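Side-chain contact in PKS (Streptomyces albus, PDB 4OQJ), which probably catalyses the decarboxylative condensation of acyl units through its ketosynthase domain, extending a polyketide chain in oxazolomycin biosynthesis: residues 28-31 with 37-40. Numbering follows the deposited sequence.
Sequences LACR and TPDT
Pro38, in the first turn of a helix, lays its ring against the last residues of strand 23-31, where Leu28 and Cys30 receive it, a compact example of how a strand and the helix that follows it are brought together mainly by packing, without a hydrogen bond between the two segments. Leu28 meets the ring with one branch: CD1 sits 3.3 Å from Pro38 CG, tighter than ordinary van der Waals contact, and 3.7 Å from Pro38 CB. With chi1 at 57°, Leu28 CG lies between its own backbone N and carbonyl carbon, and from there CD1 reaches along the strand to the ring while the two side chains run past each other in opposite directions.

Two residues on, Cys30 has the same first-torsion setting, and its sulfur comes up to the Thr37-Pro38 peptide, with SG 3.7 Å from Pro38 N and 3.8 Å from Thr37 C. Pro38 CD lies farther from Cys30 SG, at 4.2 Å. On the helix side, Thr37 takes the N-cap position, its CB directed away from the strand, and Thr37 OG1 is hydrogen-bonded to Thr40 OG1 at 2.9 Å.

The contact lies buried within the thiolase-type ketosynthase fold, where strand 23-31 runs antiparallel to strands 259-267 and 280-289. Helix 105-121 packs on Ala29 and brings Arg120 to both Pro38 and the carbonyl oxygen of Leu28, so helix 38-46 begins beside helix 105-121, while helix 376-390 covers the strand's Leu28 with Ile385 and its Cys30 with Ile382.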
loop_
_atom_site.group_PDB
_atom_site.type_symbol
_atom_site.label_atom_id
_atom_site.label_comp_id
_atom_site.label_asym_id
_atom_site.label_seq_id
_atom_site.Cartn_x
_atom_site.Cartn_y
_atom_site.Cartn_z
ATOM N N LEU A 28 19.694 -2.997 6.680
ATOM C CA LEU A 28 18.595 -3.662 7.366
ATOM C C LEU A 28 18.783 -3.543 8.855
ATOM O O LEU A 28 19.868 -3.215 9.326
ATOM C CB LEU A 28 18.473 -5.136 6.954
ATOM C CG LEU A 28 19.665 -6.091 7.131
ATOM C CD1 LEU A 28 19.841 -6.516 8.568
ATOM C CD2 LEU A 28 19.460 -7.319 6.255
ATOM N N ALA A 29 17.702 -3.767 9.591
ATOM C CA ALA A 29 17.731 -3.689 11.038
ATOM C C ALA A 29 16.577 -4.491 11.617
ATOM O O ALA A 29 15.565 -4.718 10.956
ATOM C CB ALA A 29 17.659 -2.245 11.499
ATOM N N CYS A 30 16.742 -4.918 12.862
ATOM C CA CYS A 30 15.735 -5.732 13.503
ATOM C C CYS A 30 15.908 -5.748 15.005
ATOM O O CYS A 30 17.031 -5.759 15.538
ATOM C CB CYS A 30 15.778 -7.166 12.957
ATOM S SG CYS A 30 17.411 -7.965 13.126
ATOM N N ARG A 31 14.773 -5.758 15.678
ATOM C CA ARG A 31 14.694 -6.049 17.095
ATOM C C ARG A 31 13.644 -7.135 17.222
ATOM O O ARG A 31 12.444 -6.886 17.041
ATOM C CB ARG A 31 14.324 -4.807 17.894
ATOM C CG ARG A 31 15.260 -3.626 17.596
ATOM C CD ARG A 31 14.627 -2.307 17.929
ATOM N NE ARG A 31 15.615 -1.222 17.926
ATOM C CZ ARG A 31 15.455 -0.075 18.570
ATOM N NH1 ARG A 31 14.335 0.138 19.256
ATOM N NH2 ARG A 31 16.413 0.855 18.532
ATOM N N THR A 37 19.820 -6.710 17.240
ATOM C CA THR A 37 20.552 -6.310 16.038
ATOM C C THR A 37 20.638 -7.479 15.059
ATOM O O THR A 37 20.389 -8.611 15.427
ATOM C CB THR A 37 21.986 -5.874 16.353
ATOM O OG1 THR A 37 22.718 -6.999 16.868
ATOM C CG2 THR A 37 22.014 -4.726 17.365
ATOM N N PRO A 38 21.012 -7.207 13.812
ATOM C CA PRO A 38 21.219 -8.311 12.871
ATOM C C PRO A 38 22.302 -9.283 13.335
ATOM O O PRO A 38 22.153 -10.486 13.136
ATOM C CB PRO A 38 21.634 -7.592 11.583
ATOM C CG PRO A 38 20.951 -6.260 11.676
ATOM C CD PRO A 38 21.013 -5.895 13.136
ATOM N N ASP A 39 23.369 -8.774 13.944
ATOM C CA ASP A 39 24.477 -9.629 14.375
ATOM C C ASP A 39 24.029 -10.570 15.467
ATOM O O ASP A 39 24.372 -11.753 15.440
ATOM C CB ASP A 39 25.661 -8.801 14.866
ATOM C CG ASP A 39 26.527 -8.272 13.726
ATOM O OD1 ASP A 39 26.230 -8.571 12.550
ATOM O OD2 ASP A 39 27.517 -7.566 14.017
ATOM N N THR A 40 23.258 -10.072 16.430
ATOM C CA THR A 40 22.788 -10.955 17.496
ATOM C C THR A 40 21.696 -11.894 16.954
ATOM O O THR A 40 21.488 -12.991 17.478
ATOM C CB THR A 40 22.270 -10.166 18.731
ATOM O OG1 THR A 40 21.355 -9.138 18.335
ATOM C CG2 THR A 40 23.428 -9.513 19.468
#